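Local coordinates for protein terminal oxygenase component of carbazole 1,9a-dioxygenase (Sphingomonas, PDB 3GKQ) that probably catalyses the dioxygenation of carbazole at its angular position, taking electrons from a ferredoxin through a Rieske [2Fe-2S] cluster to a non-haem iron, at residues G165-V170 with H294-Q299. Residues are numbered along the deposited sequence; the frame is centred on the assembly and turned at random.
Sequences GQHRVV and HHLYLQ. With FE2 (Fe (II) ion), chain I.
One amide oxygen, OE1 of Gln299, gathers three hydrogen bonds. Gln166 NE2 is 2.9 Å from Gln299 OE1, almost straight and in the plane of its own amide, but above the Gln299 carbonyl plane. Arg168 NH2 is 3.0 Å from Gln299 OE1. OE1 lies at the edge of the guanidinium, close to its plane; relative to Gln299, NH2 stands above the carbonyl plane. A water donates to Gln299 OE1 at 2.7 Å, accepts from Arg168 NE and donates to the Tyr297 backbone O. Arg168 gets there by a bend at chi3 (83°), which carries its guanidinium alongside the Tyr297 ring, Arg168 NE lying 3.6 Å from Tyr297 CD2 at the ring edge. Its NH1 forms a salt bridge with Asp332, so the guanidinium is held on several sides. An alanine here lacks the guanidinium that bridges Asp332, Gln299 OE1 and the water, and would probably leave that water and the Gln299 amide less firmly held. The strands are antiparallel neighbours in the sheet of the catalytic domain, which has the Bet v 1-like fold of Rieske oxygenase alpha subunits. Within this chain 161-170 is an edge strand. Helices 308-328 and 332-346 lie against the face of Gln166, Arg168, Val170 and Tyr297. On that face, Val170 CB sits over one face of the His295 ring, a CH-pi contact 3.7 Å from the centroid. On the other face, Leu296 CD1 presses against His167 CB at 3.3 Å, and His167 NE2 hydrogen-bonds Glu40 OE1. At the far end His294 NE2 binds an Fe(II) ion at 2.3 Å, and its ND1 hydrogen-bonds Asp291, which probably fixes the ring's rotation. This iron is distinct from the one held by His186, His190 and Asp334.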
# COMPACT_ATOMS: atom_id res chain seq x y z
N GLY A 165 7.62 -27.55 -19.49
CA GLY A 165 7.38 -26.13 -19.35
C GLY A 165 7.79 -25.53 -18.03
O GLY A 165 8.39 -26.20 -17.18
N GLN A 166 7.47 -24.25 -17.85
CA GLN A 166 7.78 -23.52 -16.64
C GLN A 166 6.74 -22.42 -16.46
O GLN A 166 6.04 -22.06 -17.41
CB GLN A 166 9.17 -22.88 -16.73
CG GLN A 166 9.34 -21.91 -17.90
CD GLN A 166 10.64 -21.11 -17.83
OE1 GLN A 166 11.64 -21.57 -17.28
NE2 GLN A 166 10.64 -19.91 -18.41
N HIS A 167 6.63 -21.89 -15.25
CA HIS A 167 5.68 -20.82 -14.99
C HIS A 167 6.28 -19.76 -14.07
O HIS A 167 7.25 -20.02 -13.36
CB HIS A 167 4.37 -21.37 -14.41
CG HIS A 167 4.55 -22.20 -13.17
ND1 HIS A 167 4.91 -21.67 -11.95
CD2 HIS A 167 4.38 -23.53 -12.97
CE1 HIS A 167 4.95 -22.63 -11.05
NE2 HIS A 167 4.64 -23.77 -11.64
N ARG A 168 5.71 -18.56 -14.12
CA ARG A 168 6.17 -17.45 -13.30
C ARG A 168 4.97 -16.55 -13.05
O ARG A 168 4.04 -16.51 -13.86
CB ARG A 168 7.26 -16.65 -14.02
CG ARG A 168 6.72 -15.72 -15.11
CD ARG A 168 7.84 -15.03 -15.90
NE ARG A 168 8.37 -15.87 -16.98
CZ ARG A 168 9.31 -15.49 -17.84
NH1 ARG A 168 9.85 -14.28 -17.76
NH2 ARG A 168 9.71 -16.33 -18.79
N VAL A 169 4.98 -15.82 -11.95
CA VAL A 169 3.88 -14.92 -11.66
C VAL A 169 4.23 -13.59 -12.31
O VAL A 169 5.36 -13.11 -12.19
CB VAL A 169 3.68 -14.74 -10.15
CG1 VAL A 169 3.36 -16.08 -9.50
CG2 VAL A 169 4.92 -14.15 -9.53
N VAL A 170 3.28 -13.01 -13.02
CA VAL A 170 3.50 -11.73 -13.69
C VAL A 170 2.64 -10.65 -13.02
O VAL A 170 1.46 -10.89 -12.73
CB VAL A 170 3.16 -11.82 -15.19
CG1 VAL A 170 3.30 -10.46 -15.85
CG2 VAL A 170 4.07 -12.84 -15.86
N HIS A 294 -2.50 -9.93 -10.97
CA HIS A 294 -1.46 -10.90 -11.29
C HIS A 294 -1.97 -12.11 -12.05
O HIS A 294 -3.15 -12.47 -11.95
CB HIS A 294 -0.79 -11.43 -10.01
CG HIS A 294 -0.42 -10.37 -9.03
ND1 HIS A 294 -1.35 -9.68 -8.28
CD2 HIS A 294 0.79 -9.87 -8.66
CE1 HIS A 294 -0.74 -8.81 -7.50
NE2 HIS A 294 0.56 -8.91 -7.71
N HIS A 295 -1.09 -12.72 -12.83
CA HIS A 295 -1.45 -13.93 -13.54
C HIS A 295 -0.26 -14.87 -13.55
O HIS A 295 0.90 -14.45 -13.39
CB HIS A 295 -1.95 -13.67 -14.97
CG HIS A 295 -0.92 -13.14 -15.92
ND1 HIS A 295 -0.62 -11.79 -16.02
CD2 HIS A 295 -0.19 -13.76 -16.87
CE1 HIS A 295 0.25 -11.61 -17.00
NE2 HIS A 295 0.53 -12.79 -17.53
N LEU A 296 -0.55 -16.15 -13.71
CA LEU A 296 0.47 -17.18 -13.76
C LEU A 296 0.77 -17.38 -15.25
O LEU A 296 -0.09 -17.83 -16.00
CB LEU A 296 -0.06 -18.47 -13.13
CG LEU A 296 0.86 -19.67 -12.88
CD1 LEU A 296 1.24 -20.31 -14.20
CD2 LEU A 296 2.09 -19.23 -12.09
N TYR A 297 1.98 -17.01 -15.66
CA TYR A 297 2.39 -17.16 -17.05
C TYR A 297 3.03 -18.54 -17.19
O TYR A 297 4.14 -18.77 -16.70
CB TYR A 297 3.38 -16.04 -17.41
CG TYR A 297 4.02 -16.15 -18.78
CD1 TYR A 297 3.28 -16.55 -19.89
CD2 TYR A 297 5.36 -15.81 -18.97
CE1 TYR A 297 3.85 -16.60 -21.16
CE2 TYR A 297 5.95 -15.86 -20.23
CZ TYR A 297 5.18 -16.26 -21.32
OH TYR A 297 5.74 -16.29 -22.58
N LEU A 298 2.31 -19.45 -17.83
CA LEU A 298 2.75 -20.83 -18.03
C LEU A 298 3.24 -21.01 -19.46
O LEU A 298 2.48 -20.78 -20.41
CB LEU A 298 1.57 -21.78 -17.78
CG LEU A 298 1.72 -23.13 -17.07
CD1 LEU A 298 0.77 -24.11 -17.73
CD2 LEU A 298 3.14 -23.65 -17.14
N GLN A 299 4.49 -21.41 -19.62
CA GLN A 299 5.08 -21.61 -20.95
C GLN A 299 5.38 -23.08 -21.18
O GLN A 299 6.22 -23.66 -20.50
CB GLN A 299 6.40 -20.84 -21.05
CG GLN A 299 6.28 -19.35 -20.92
CD GLN A 299 7.63 -18.70 -20.71
OE1 GLN A 299 8.22 -18.80 -19.63
NE2 GLN A 299 8.13 -18.03 -21.75
FE FE2 I . 2.42 -7.77 -6.99
O HOH W 1 7.02 -18.43 -17.25